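Local coordinates for protein putative integrase (Listeria innocua, PDB 5U96) that probably binds DNA and exchanges strands as a serine integrase, this piece being the coiled-coil domain whose interactions mediate the direction of recombination, at residues 15-20 / 29-34; 4-9 / 43-48; 8-13 / 36-41. All coordinates share one frame; numbering follows the deposited sequence.

Contact 1. Residues 15-20 / 29-34; sequences KRLFDL and SELDSM
Leu17 and Leu31 reach each other through different first torsions. Leu17 has CG trans to the backbone N (chi1 -177°), while Leu31 has CG trans to its carbonyl carbon (chi1 -54°). The two side chains then slide past each other in opposite directions, and Leu17 CD1 lies 3.8 Å from Leu31 CD2. That same Leu31 methyl is also met by Leu20, whose CD1 comes to 3.7 Å from Leu31 CD2. One branch of Leu31 thus sits against two leucines placed three residues apart on the facing helix. Met34 bends at the thioether, and its CE stops 3.9 Å from Leu17 CD1. The side-chain contacts across the segments are all apolar, and all three leucines are buried. On the far side of the first segment, a salt bridge joins Lys15 NZ to Asp19 OD2 at 3.1 Å, on the syn side of the carboxylate. The helix segments are close to antiparallel at 167°, and their axes come within 10.6 Å. This is the part of the hairpin near the turn between helix 7-23 and helix 28-50. Leu17 also packs on Met35 and Ile38 of helix 28-50, and Phe18 of the second subunit packs on Met34.

Contact 2. Residues 4-9 / 43-48; sequences NEKLKI and NYYEAQ
Leu7 and Tyr45 are the closest backbone pair here, with CA atoms 6.9 Å apart. Leu7 lies on helix 7-23, and Tyr45 lies well inside helix 28-50. Residues 43-48 are helical. The Tyr45 ring carries the contact. Tyr45 has CG anti to its carbonyl carbon (chi1 -72°), which brings the ring against Lys6. Lys6 crosses it at about a right angle and places CB over one face, 3.8 Å from the ring centroid and 29° off the normal. This is a CH-pi contact. Further out on the same side chain, Lys6 CD touches Tyr45 OH at 3.3 Å, and NZ lies clear of the tyrosine. Leu7 meets the root of the tyrosine instead. Its CD2 lies 3.5 Å from Tyr45 CB, and its CG approaches the ring obliquely, 3.8 Å from Tyr45 CD2. Glu46 adds a marginal touch, CG at 4.4 Å from Leu7 CD2. The packing is hydrocarbon against the tyrosine, its ring, its CB and its OH, and lies at the surface. It joins the two helices at the end of the hairpin where both chain termini lie. The second subunit touches neither segment, and Glu10 of helix 7-23 packs on the same tyrosine.

Contact 3. Residues 8-13 / 36-41; sequences KIEHAK and NDIDAQ
Glu10 lays its carboxylate across the CB-CG part of Gln41, with OE2 3.4 Å from Gln41 CG. The setting is an antiparallel helical hairpin, the coiled-coil domain of the integrase. The segment axes come within 9.9 Å and run at 159° to each other. Glu10 and Ile38 are the nearest backbone pair. The two side chains Glu10 and Gln41 cross at about a right angle, and their carboxylate and amide planes are turned 45° apart. Contact is made by the methylenes of Gln41, while its amide is turned off from the facing helix. Glu10 is bent at chi2 (-66°), which turns the carboxylate along its own helix toward Lys13. There OE2 forms a salt bridge of 3.5 Å with Lys13 NZ. Glu10 OE1 is buried against Ile38 CG2 at 3.7 Å, and it has no polar partner in the model. The lysine would favour the ionised acid, while burial of OE1 without a partner probably works against it. Ile38 thus turns CG2 to Glu10 and CD1 to Lys13. It also touches Lys14 of helix 7-23, and Ile22 of the second subunit packs on both Ile38 and Lys13. Beside this, Asp39 forms a salt bridge with Lys14. The far branch of Ile38 reaches the other backbone: its CD1 methyl lies 3.5 Å from Lys13 O.

In the fold
All three contacts join helix 7-23 to helix 28-50 at successive levels of one hairpin. Contact 1 lies nearest the turn and is buried. Contact 3 is near the middle of the chain and partly buried. Contact 2 is a surface contact at the end with the termini. Contacts 1 and 2 lie on opposite sides of the chain's centre, about 19 Å apart between centres. Contact 3 bridges them: Ile38 CD1 meets Leu17 CD2 at 3.7 Å, and Glu10 CG meets Tyr45 CE2 at 3.7 Å. The chemistry shifts along the pair, from leucine and methionine, through a mixed carboxylate and isoleucine level, to a tyrosine ring under lysine. Contacts 1 and 3 also touch the second subunit.

Contact 1. Residues 15-20 / 29-34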
ATOM      1  N   LYS A  15       4.007  -1.535  10.550  1.00 33.43           N
ATOM      2  CA  LYS A  15       4.033  -2.971  10.821  1.00 34.16           C
ATOM      3  C   LYS A  15       3.277  -3.738   9.750  1.00 34.38           C
ATOM      4  O   LYS A  15       3.834  -4.625   9.103  1.00 34.47           O
ATOM      5  CB  LYS A  15       3.427  -3.286  12.193  1.00 33.69           C
ATOM      6  CG  LYS A  15       3.213  -4.781  12.436  1.00 34.39           C
ATOM      7  CD  LYS A  15       2.494  -5.061  13.740  1.00 34.91           C
ATOM      8  CE  LYS A  15       2.097  -6.528  13.834  1.00 35.71           C
ATOM      9  NZ  LYS A  15       0.949  -6.864  12.942  1.00 36.12           N
ATOM     10  N   ARG A  16       2.001  -3.397   9.596  1.00 33.26           N
ATOM     11  CA  ARG A  16       1.120  -4.047   8.633  1.00 33.80           C
ATOM     12  C   ARG A  16       1.811  -4.156   7.284  1.00 34.36           C
ATOM     13  O   ARG A  16       1.832  -5.215   6.659  1.00 33.33           O
ATOM     14  CB  ARG A  16      -0.188  -3.266   8.493  1.00 33.73           C
ATOM     15  CG  ARG A  16      -0.957  -3.091   9.797  1.00 33.17           C
ATOM     16  CD  ARG A  16      -1.957  -4.202  10.003  1.00 33.87           C
ATOM     17  NE  ARG A  16      -3.020  -4.162   9.008  1.00 33.44           N
ATOM     18  CZ  ARG A  16      -3.846  -5.168   8.755  1.00 32.88           C
ATOM     19  NH1 ARG A  16      -3.736  -6.312   9.416  1.00 33.32           N
ATOM     20  NH2 ARG A  16      -4.781  -5.035   7.830  1.00 33.43           N
ATOM     21  N   LEU A  17       2.401  -3.046   6.860  1.00 33.86           N
ATOM     22  CA  LEU A  17       3.140  -2.989   5.610  1.00 34.92           C
ATOM     23  C   LEU A  17       4.313  -3.962   5.614  1.00 34.33           C
ATOM     24  O   LEU A  17       4.598  -4.601   4.601  1.00 34.48           O
ATOM     25  CB  LEU A  17       3.638  -1.565   5.363  1.00 34.72           C
ATOM     26  CG  LEU A  17       4.382  -1.299   4.055  1.00 35.80           C
ATOM     27  CD1 LEU A  17       3.508  -1.645   2.860  1.00 36.10           C
ATOM     28  CD2 LEU A  17       4.837   0.155   3.994  1.00 36.97           C
ATOM     29  N   PHE A  18       4.991  -4.078   6.751  1.00 34.90           N
ATOM     30  CA  PHE A  18       6.144  -4.963   6.839  1.00 34.69           C
ATOM     31  C   PHE A  18       5.715  -6.424   6.770  1.00 35.62           C
ATOM     32  O   PHE A  18       6.461  -7.275   6.290  1.00 36.25           O
ATOM     33  CB  PHE A  18       6.942  -4.721   8.118  1.00 35.13           C
ATOM     34  CG  PHE A  18       8.310  -5.342   8.091  1.00 36.14           C
ATOM     35  CD1 PHE A  18       9.391  -4.645   7.576  1.00 36.87           C
ATOM     36  CD2 PHE A  18       8.514  -6.630   8.558  1.00 36.02           C
ATOM     37  CE1 PHE A  18      10.648  -5.216   7.541  1.00 36.86           C
ATOM     38  CE2 PHE A  18       9.769  -7.204   8.523  1.00 36.46           C
ATOM     39  CZ  PHE A  18      10.837  -6.496   8.014  1.00 36.57           C
ATOM     40  N   ASP A  19       4.506  -6.707   7.244  1.00 35.18           N
ATOM     41  CA  ASP A  19       3.984  -8.069   7.239  1.00 34.79           C
ATOM     42  C   ASP A  19       3.831  -8.596   5.815  1.00 35.99           C
ATOM     43  O   ASP A  19       3.736  -9.803   5.600  1.00 35.68           O
ATOM     44  CB  ASP A  19       2.637  -8.131   7.961  1.00 34.62           C
ATOM     45  CG  ASP A  19       2.688  -7.520   9.347  1.00 34.34           C
ATOM     46  OD1 ASP A  19       3.802  -7.364   9.888  1.00 35.45           O
ATOM     47  OD2 ASP A  19       1.615  -7.199   9.897  1.00 34.86           O
ATOM     48  N   LEU A  20       3.802  -7.685   4.847  1.00 35.81           N
ATOM     49  CA  LEU A  20       3.702  -8.067   3.443  1.00 36.64           C
ATOM     50  C   LEU A  20       5.068  -8.463   2.891  1.00 37.21           C
ATOM     51  O   LEU A  20       5.161  -9.294   1.987  1.00 35.02           O
ATOM     52  CB  LEU A  20       3.106  -6.925   2.617  1.00 35.90           C
ATOM     53  CG  LEU A  20       1.692  -6.487   3.006  1.00 35.23           C
ATOM     54  CD1 LEU A  20       1.222  -5.351   2.111  1.00 34.90           C
ATOM     55  CD2 LEU A  20       0.716  -7.654   2.945  1.00 34.94           C
ATOM     56  N   SER A  29       8.923  -2.982  -4.832  1.00 37.68           N
ATOM     57  CA  SER A  29       8.916  -1.596  -5.288  1.00 37.55           C
ATOM     58  C   SER A  29       7.568  -0.940  -5.007  1.00 37.61           C
ATOM     59  O   SER A  29       7.498   0.256  -4.728  1.00 38.28           O
ATOM     60  CB  SER A  29       9.241  -1.519  -6.781  1.00 36.62           C
ATOM     61  OG  SER A  29       8.243  -2.159  -7.554  1.00 37.04           O
ATOM     62  N   GLU A  30       6.501  -1.727  -5.089  1.00 38.08           N
ATOM     63  CA  GLU A  30       5.173  -1.253  -4.719  1.00 39.09           C
ATOM     64  C   GLU A  30       5.150  -0.870  -3.245  1.00 38.06           C
ATOM     65  O   GLU A  30       4.619   0.175  -2.868  1.00 38.74           O
ATOM     66  CB  GLU A  30       4.114  -2.324  -4.995  1.00 39.11           C
ATOM     67  CG  GLU A  30       4.035  -2.785  -6.443  1.00 38.87           C
ATOM     68  CD  GLU A  30       3.059  -3.933  -6.633  1.00 38.40           C
ATOM     69  OE1 GLU A  30       2.447  -4.369  -5.635  1.00 37.34           O
ATOM     70  OE2 GLU A  30       2.903  -4.400  -7.781  1.00 38.88           O
ATOM     71  N   LEU A  31       5.740  -1.726  -2.418  1.00 38.59           N
ATOM     72  CA  LEU A  31       5.732  -1.545  -0.971  1.00 37.98           C
ATOM     73  C   LEU A  31       6.694  -0.441  -0.527  1.00 37.98           C
ATOM     74  O   LEU A  31       6.563   0.096   0.574  1.00 37.80           O
ATOM     75  CB  LEU A  31       6.095  -2.862  -0.279  1.00 37.74           C
ATOM     76  CG  LEU A  31       5.264  -4.097  -0.639  1.00 37.16           C
ATOM     77  CD1 LEU A  31       5.968  -5.349  -0.145  1.00 37.50           C
ATOM     78  CD2 LEU A  31       3.865  -4.005  -0.050  1.00 36.92           C
ATOM     79  N   ASP A  32       7.652  -0.101  -1.386  1.00 38.17           N
ATOM     80  CA  ASP A  32       8.682   0.880  -1.048  1.00 38.34           C
ATOM     81  C   ASP A  32       8.167   2.308  -1.202  1.00 38.81           C
ATOM     82  O   ASP A  32       8.636   3.220  -0.522  1.00 38.83           O
ATOM     83  CB  ASP A  32       9.924   0.680  -1.925  1.00 38.04           C
ATOM     84  CG  ASP A  32      10.841  -0.414  -1.404  1.00 37.49           C
ATOM     85  OD1 ASP A  32      10.368  -1.286  -0.645  1.00 37.25           O
ATOM     86  OD2 ASP A  32      12.039  -0.401  -1.757  1.00 37.97           O
ATOM     87  N   SER A  33       7.203   2.496  -2.097  1.00 39.63           N
ATOM     88  CA  SER A  33       6.662   3.823  -2.370  1.00 39.28           C
ATOM     89  C   SER A  33       5.859   4.361  -1.192  1.00 38.94           C
ATOM     90  O   SER A  33       5.971   5.534  -0.839  1.00 39.24           O
ATOM     91  CB  SER A  33       5.784   3.794  -3.620  1.00 39.55           C
ATOM     92  OG  SER A  33       6.545   3.454  -4.765  1.00 40.39           O
ATOM     93  N   MET A  34       5.039   3.506  -0.592  1.00 38.89           N
ATOM     94  CA  MET A  34       4.213   3.913   0.538  1.00 39.00           C
ATOM     95  C   MET A  34       5.038   3.981   1.814  1.00 38.06           C
ATOM     96  O   MET A  34       4.736   4.758   2.716  1.00 37.96           O
ATOM     97  CB  MET A  34       3.045   2.952   0.721  1.00 38.92           C
ATOM     98  CG  MET A  34       2.205   2.780  -0.528  1.00 38.65           C
ATOM     99  SD  MET A  34       0.902   1.563  -0.322  1.00 34.75           S
ATOM    100  CE  MET A  34       1.862   0.057  -0.203  1.00 36.09           C
TER

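Contact 2. Residues 4-9 / 43-48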
ATOM      1  N   ASN A   4       0.494  13.754  19.832  1.00 37.34           N
ATOM      2  CA  ASN A   4       1.556  12.906  20.356  1.00 37.25           C
ATOM      3  C   ASN A   4       1.362  11.437  19.991  1.00 37.91           C
ATOM      4  O   ASN A   4       2.332  10.706  19.795  1.00 38.51           O
ATOM      5  CB  ASN A   4       1.638  13.049  21.879  1.00 39.02           C
ATOM      6  CG  ASN A   4       1.671  14.498  22.332  1.00 38.72           C
ATOM      7  OD1 ASN A   4       0.747  14.972  22.992  1.00 38.61           O
ATOM      8  ND2 ASN A   4       2.741  15.205  21.987  1.00 39.40           N
ATOM      9  N   GLU A   5       0.104  11.017  19.893  1.00 39.07           N
ATOM     10  CA  GLU A   5      -0.230   9.604  19.743  1.00 39.96           C
ATOM     11  C   GLU A   5      -0.490   9.211  18.290  1.00 40.26           C
ATOM     12  O   GLU A   5      -1.256   8.285  18.019  1.00 39.86           O
ATOM     13  CB  GLU A   5      -1.458   9.263  20.593  1.00 39.91           C
ATOM     14  CG  GLU A   5      -1.342   9.656  22.068  1.00 39.18           C
ATOM     15  CD  GLU A   5      -1.490  11.150  22.307  1.00 38.96           C
ATOM     16  OE1 GLU A   5      -1.757  11.892  21.338  1.00 38.84           O
ATOM     17  OE2 GLU A   5      -1.333  11.586  23.468  1.00 39.27           O
ATOM     18  N   LYS A   6       0.158   9.905  17.359  1.00 39.10           N
ATOM     19  CA  LYS A   6      -0.012   9.624  15.936  1.00 38.86           C
ATOM     20  C   LYS A   6       1.066   8.674  15.427  1.00 38.28           C
ATOM     21  O   LYS A   6       0.884   8.008  14.409  1.00 38.32           O
ATOM     22  CB  LYS A   6       0.005  10.921  15.126  1.00 37.84           C
ATOM     23  CG  LYS A   6      -1.142  11.856  15.468  1.00 36.86           C
ATOM     24  CD  LYS A   6      -1.614  12.664  14.267  1.00 37.20           C
ATOM     25  CE  LYS A   6      -3.045  13.136  14.467  1.00 37.70           C
ATOM     26  NZ  LYS A   6      -3.286  14.479  13.877  1.00 39.89           N
ATOM     27  N   LEU A   7       2.185   8.608  16.143  1.00 38.91           N
ATOM     28  CA  LEU A   7       3.303   7.769  15.731  1.00 38.59           C
ATOM     29  C   LEU A   7       2.992   6.289  15.936  1.00 38.05           C
ATOM     30  O   LEU A   7       3.413   5.447  15.143  1.00 37.17           O
ATOM     31  CB  LEU A   7       4.571   8.150  16.496  1.00 38.54           C
ATOM     32  CG  LEU A   7       5.160   9.511  16.124  1.00 37.71           C
ATOM     33  CD1 LEU A   7       5.385  10.362  17.362  1.00 38.49           C
ATOM     34  CD2 LEU A   7       6.458   9.341  15.349  1.00 37.13           C
ATOM     35  N   LYS A   8       2.258   5.973  17.000  1.00 39.06           N
ATOM     36  CA  LYS A   8       1.888   4.589  17.279  1.00 39.30           C
ATOM     37  C   LYS A   8       0.980   4.042  16.185  1.00 38.27           C
ATOM     38  O   LYS A   8       1.018   2.850  15.876  1.00 37.36           O
ATOM     39  CB  LYS A   8       1.199   4.468  18.639  1.00 39.95           C
ATOM     40  CG  LYS A   8       2.128   4.662  19.827  1.00 39.72           C
ATOM     41  CD  LYS A   8       1.384   4.503  21.146  1.00 39.59           C
ATOM     42  CE  LYS A   8       2.205   4.996  22.328  1.00 39.17           C
ATOM     43  NZ  LYS A   8       2.502   6.451  22.229  1.00 38.27           N
ATOM     44  N   ILE A   9       0.159   4.911  15.605  1.00 36.71           N
ATOM     45  CA  ILE A   9      -0.667   4.526  14.471  1.00 37.22           C
ATOM     46  C   ILE A   9       0.217   4.307  13.248  1.00 35.08           C
ATOM     47  O   ILE A   9       0.041   3.339  12.511  1.00 35.22           O
ATOM     48  CB  ILE A   9      -1.740   5.586  14.147  1.00 37.77           C
ATOM     49  CG1 ILE A   9      -2.737   5.700  15.306  1.00 38.16           C
ATOM     50  CG2 ILE A   9      -2.453   5.234  12.841  1.00 36.14           C
ATOM     51  CD1 ILE A   9      -3.890   6.651  15.041  1.00 37.82           C
ATOM     52  N   ASN A  43       8.875  10.986  10.478  1.00 38.24           N
ATOM     53  CA  ASN A  43       9.954  11.955  10.604  1.00 38.81           C
ATOM     54  C   ASN A  43       9.455  13.321  11.067  1.00 38.17           C
ATOM     55  O   ASN A  43      10.074  13.958  11.919  1.00 39.33           O
ATOM     56  CB  ASN A  43      10.687  12.099   9.270  1.00 38.30           C
ATOM     57  CG  ASN A  43      12.059  12.725   9.419  1.00 38.28           C
ATOM     58  OD1 ASN A  43      12.628  12.755  10.511  1.00 38.68           O
ATOM     59  ND2 ASN A  43      12.602  13.226   8.316  1.00 38.26           N
ATOM     60  N   TYR A  44       8.338  13.767  10.502  1.00 38.72           N
ATOM     61  CA  TYR A  44       7.772  15.066  10.852  1.00 39.70           C
ATOM     62  C   TYR A  44       7.254  15.066  12.288  1.00 39.59           C
ATOM     63  O   TYR A  44       7.428  16.043  13.016  1.00 39.86           O
ATOM     64  CB  TYR A  44       6.644  15.448   9.889  1.00 40.90           C
ATOM     65  CG  TYR A  44       6.140  16.863  10.091  1.00 41.67           C
ATOM     66  CD1 TYR A  44       6.906  17.954   9.702  1.00 41.60           C
ATOM     67  CD2 TYR A  44       4.904  17.109  10.674  1.00 42.37           C
ATOM     68  CE1 TYR A  44       6.457  19.250   9.888  1.00 42.31           C
ATOM     69  CE2 TYR A  44       4.445  18.402  10.861  1.00 43.37           C
ATOM     70  CZ  TYR A  44       5.227  19.468  10.468  1.00 43.03           C
ATOM     71  OH  TYR A  44       4.776  20.757  10.656  1.00 42.83           O
ATOM     72  N   TYR A  45       6.617  13.968  12.688  1.00 38.49           N
ATOM     73  CA  TYR A  45       6.112  13.829  14.050  1.00 38.40           C
ATOM     74  C   TYR A  45       7.255  13.931  15.054  1.00 37.99           C
ATOM     75  O   TYR A  45       7.083  14.453  16.155  1.00 38.62           O
ATOM     76  CB  TYR A  45       5.372  12.496  14.220  1.00 37.64           C
ATOM     77  CG  TYR A  45       4.019  12.418  13.531  1.00 37.76           C
ATOM     78  CD1 TYR A  45       3.272  13.561  13.276  1.00 38.09           C
ATOM     79  CD2 TYR A  45       3.490  11.194  13.145  1.00 37.69           C
ATOM     80  CE1 TYR A  45       2.040  13.487  12.653  1.00 37.92           C
ATOM     81  CE2 TYR A  45       2.258  11.110  12.520  1.00 37.28           C
ATOM     82  CZ  TYR A  45       1.537  12.260  12.277  1.00 37.80           C
ATOM     83  OH  TYR A  45       0.311  12.184  11.656  1.00 37.92           O
ATOM     84  N   GLU A  46       8.422  13.429  14.666  1.00 38.01           N
ATOM     85  CA  GLU A  46       9.622  13.563  15.480  1.00 38.42           C
ATOM     86  C   GLU A  46      10.143  14.992  15.431  1.00 38.34           C
ATOM     87  O   GLU A  46      10.559  15.551  16.446  1.00 38.19           O
ATOM     88  CB  GLU A  46      10.707  12.598  14.998  1.00 38.90           C
ATOM     89  CG  GLU A  46      10.490  11.153  15.417  1.00 39.19           C
ATOM     90  CD  GLU A  46      11.241  10.166  14.539  1.00 39.94           C
ATOM     91  OE1 GLU A  46      12.067  10.603  13.711  1.00 39.92           O
ATOM     92  OE2 GLU A  46      11.001   8.948  14.677  1.00 39.77           O
ATOM     93  N   ALA A  47      10.105  15.578  14.240  1.00 39.11           N
ATOM     94  CA  ALA A  47      10.693  16.890  14.006  1.00 38.66           C
ATOM     95  C   ALA A  47       9.886  18.014  14.650  1.00 39.13           C
ATOM     96  O   ALA A  47      10.445  19.041  15.029  1.00 39.50           O
ATOM     97  CB  ALA A  47      10.830  17.135  12.517  1.00 39.01           C
ATOM     98  N   GLN A  48       8.576  17.830  14.764  1.00 39.53           N
ATOM     99  CA  GLN A  48       7.727  18.846  15.380  1.00 41.22           C
ATOM    100  C   GLN A  48       8.054  19.018  16.858  1.00 40.76           C
ATOM    101  O   GLN A  48       7.909  20.108  17.411  1.00 41.44           O
ATOM    102  CB  GLN A  48       6.249  18.494  15.215  1.00 42.63           C
ATOM    103  CG  GLN A  48       5.652  18.935  13.894  1.00 43.60           C
ATOM    104  CD  GLN A  48       4.137  18.965  13.927  1.00 45.35           C
ATOM    105  OE1 GLN A  48       3.526  20.031  14.002  1.00 47.12           O
ATOM    106  NE2 GLN A  48       3.522  17.790  13.865  1.00 44.26           N
TER

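Contact 3. Residues 8-13 / 36-41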
ATOM      1  N   LYS A   8       2.258   5.973  17.000  1.00 39.06           N
ATOM      2  CA  LYS A   8       1.888   4.589  17.279  1.00 39.30           C
ATOM      3  C   LYS A   8       0.980   4.042  16.185  1.00 38.27           C
ATOM      4  O   LYS A   8       1.018   2.850  15.876  1.00 37.36           O
ATOM      5  CB  LYS A   8       1.199   4.468  18.639  1.00 39.95           C
ATOM      6  CG  LYS A   8       2.128   4.662  19.827  1.00 39.72           C
ATOM      7  CD  LYS A   8       1.384   4.503  21.146  1.00 39.59           C
ATOM      8  CE  LYS A   8       2.205   4.996  22.328  1.00 39.17           C
ATOM      9  NZ  LYS A   8       2.502   6.451  22.229  1.00 38.27           N
ATOM     10  N   ILE A   9       0.159   4.911  15.605  1.00 36.71           N
ATOM     11  CA  ILE A   9      -0.667   4.526  14.471  1.00 37.22           C
ATOM     12  C   ILE A   9       0.217   4.307  13.248  1.00 35.08           C
ATOM     13  O   ILE A   9       0.041   3.339  12.511  1.00 35.22           O
ATOM     14  CB  ILE A   9      -1.740   5.586  14.147  1.00 37.77           C
ATOM     15  CG1 ILE A   9      -2.737   5.700  15.306  1.00 38.16           C
ATOM     16  CG2 ILE A   9      -2.453   5.234  12.841  1.00 36.14           C
ATOM     17  CD1 ILE A   9      -3.890   6.651  15.041  1.00 37.82           C
ATOM     18  N   GLU A  10       1.163   5.217  13.039  1.00 34.99           N
ATOM     19  CA  GLU A  10       2.083   5.118  11.912  1.00 35.44           C
ATOM     20  C   GLU A  10       2.933   3.855  12.016  1.00 34.48           C
ATOM     21  O   GLU A  10       3.247   3.224  11.007  1.00 32.93           O
ATOM     22  CB  GLU A  10       2.981   6.355  11.841  1.00 35.11           C
ATOM     23  CG  GLU A  10       2.293   7.591  11.273  1.00 35.22           C
ATOM     24  CD  GLU A  10       1.911   7.435   9.811  1.00 34.61           C
ATOM     25  OE1 GLU A  10       2.564   6.639   9.104  1.00 33.62           O
ATOM     26  OE2 GLU A  10       0.955   8.106   9.370  1.00 35.01           O
ATOM     27  N   HIS A  11       3.298   3.490  13.240  1.00 34.64           N
ATOM     28  CA  HIS A  11       4.049   2.263  13.475  1.00 34.59           C
ATOM     29  C   HIS A  11       3.176   1.051  13.181  1.00 34.48           C
ATOM     30  O   HIS A  11       3.654   0.042  12.665  1.00 33.12           O
ATOM     31  CB  HIS A  11       4.567   2.212  14.912  1.00 35.07           C
ATOM     32  CG  HIS A  11       5.632   3.222  15.203  1.00 34.92           C
ATOM     33  ND1 HIS A  11       5.739   3.864  16.417  1.00 35.63           N
ATOM     34  CD2 HIS A  11       6.640   3.699  14.435  1.00 34.64           C
ATOM     35  CE1 HIS A  11       6.765   4.695  16.386  1.00 35.54           C
ATOM     36  NE2 HIS A  11       7.329   4.614  15.194  1.00 35.29           N
ATOM     37  N   ALA A  12       1.893   1.157  13.513  1.00 34.93           N
ATOM     38  CA  ALA A  12       0.935   0.125  13.152  1.00 34.02           C
ATOM     39  C   ALA A  12       0.770   0.113  11.639  1.00 33.55           C
ATOM     40  O   ALA A  12       0.660  -0.946  11.027  1.00 33.31           O
ATOM     41  CB  ALA A  12      -0.398   0.360  13.840  1.00 34.64           C
ATOM     42  N   LYS A  13       0.765   1.299  11.038  1.00 33.49           N
ATOM     43  CA  LYS A  13       0.717   1.412   9.585  1.00 33.03           C
ATOM     44  C   LYS A  13       2.008   0.881   8.972  1.00 33.92           C
ATOM     45  O   LYS A  13       2.009   0.387   7.844  1.00 33.49           O
ATOM     46  CB  LYS A  13       0.485   2.865   9.157  1.00 33.41           C
ATOM     47  CG  LYS A  13      -0.951   3.349   9.340  1.00 33.27           C
ATOM     48  CD  LYS A  13      -1.130   4.812   8.939  1.00 33.42           C
ATOM     49  CE  LYS A  13      -0.749   5.066   7.486  1.00 33.61           C
ATOM     50  NZ  LYS A  13      -1.111   6.440   7.039  1.00 34.47           N
ATOM     51  N   ASN A  36       8.035   5.040   1.854  1.00 38.66           N
ATOM     52  CA  ASN A  36       8.659   6.349   1.725  1.00 38.33           C
ATOM     53  C   ASN A  36       7.766   7.430   2.319  1.00 38.37           C
ATOM     54  O   ASN A  36       8.250   8.399   2.905  1.00 38.75           O
ATOM     55  CB  ASN A  36       8.957   6.651   0.256  1.00 38.75           C
ATOM     56  CG  ASN A  36       9.529   8.038   0.047  1.00 38.85           C
ATOM     57  OD1 ASN A  36      10.702   8.287   0.325  1.00 39.13           O
ATOM     58  ND2 ASN A  36       8.705   8.947  -0.463  1.00 39.37           N
ATOM     59  N   ASP A  37       6.458   7.252   2.167  1.00 38.42           N
ATOM     60  CA  ASP A  37       5.484   8.173   2.739  1.00 37.61           C
ATOM     61  C   ASP A  37       5.298   7.909   4.228  1.00 37.13           C
ATOM     62  O   ASP A  37       5.170   8.841   5.020  1.00 37.73           O
ATOM     63  CB  ASP A  37       4.141   8.051   2.015  1.00 37.78           C
ATOM     64  CG  ASP A  37       4.243   8.372   0.537  1.00 37.53           C
ATOM     65  OD1 ASP A  37       5.048   9.255   0.172  1.00 37.75           O
ATOM     66  OD2 ASP A  37       3.519   7.741  -0.261  1.00 37.76           O
ATOM     67  N   ILE A  38       5.282   6.633   4.604  1.00 37.18           N
ATOM     68  CA  ILE A  38       5.088   6.251   5.997  1.00 37.21           C
ATOM     69  C   ILE A  38       6.292   6.644   6.855  1.00 37.39           C
ATOM     70  O   ILE A  38       6.125   7.185   7.946  1.00 37.51           O
ATOM     71  CB  ILE A  38       4.828   4.734   6.133  1.00 36.75           C
ATOM     72  CG1 ILE A  38       3.401   4.408   5.676  1.00 35.93           C
ATOM     73  CG2 ILE A  38       5.041   4.282   7.572  1.00 35.70           C
ATOM     74  CD1 ILE A  38       3.074   2.928   5.658  1.00 34.88           C
ATOM     75  N   ASP A  39       7.499   6.369   6.367  1.00 37.63           N
ATOM     76  CA  ASP A  39       8.714   6.751   7.083  1.00 37.91           C
ATOM     77  C   ASP A  39       8.801   8.264   7.250  1.00 37.80           C
ATOM     78  O   ASP A  39       9.192   8.760   8.306  1.00 38.19           O
ATOM     79  CB  ASP A  39       9.961   6.241   6.353  1.00 37.69           C
ATOM     80  CG  ASP A  39      10.141   4.740   6.473  1.00 37.64           C
ATOM     81  OD1 ASP A  39       9.537   4.132   7.380  1.00 37.87           O
ATOM     82  OD2 ASP A  39      10.899   4.166   5.663  1.00 37.78           O
ATOM     83  N   ALA A  40       8.436   8.993   6.199  1.00 38.01           N
ATOM     84  CA  ALA A  40       8.495  10.450   6.212  1.00 38.33           C
ATOM     85  C   ALA A  40       7.548  11.043   7.249  1.00 38.61           C
ATOM     86  O   ALA A  40       7.901  11.992   7.947  1.00 38.65           O
ATOM     87  CB  ALA A  40       8.170  10.998   4.835  1.00 38.93           C
ATOM     88  N   GLN A  41       6.346  10.485   7.344  1.00 38.23           N
ATOM     89  CA  GLN A  41       5.351  10.987   8.287  1.00 38.46           C
ATOM     90  C   GLN A  41       5.815  10.776   9.724  1.00 37.88           C
ATOM     91  O   GLN A  41       5.507  11.576  10.607  1.00 38.13           O
ATOM     92  CB  GLN A  41       4.000  10.305   8.058  1.00 37.89           C
ATOM     93  CG  GLN A  41       2.877  10.848   8.928  1.00 38.02           C
ATOM     94  CD  GLN A  41       2.784  12.361   8.886  1.00 37.80           C
ATOM     95  OE1 GLN A  41       3.183  13.043   9.830  1.00 37.99           O
ATOM     96  NE2 GLN A  41       2.265  12.894   7.789  1.00 38.76           N
TER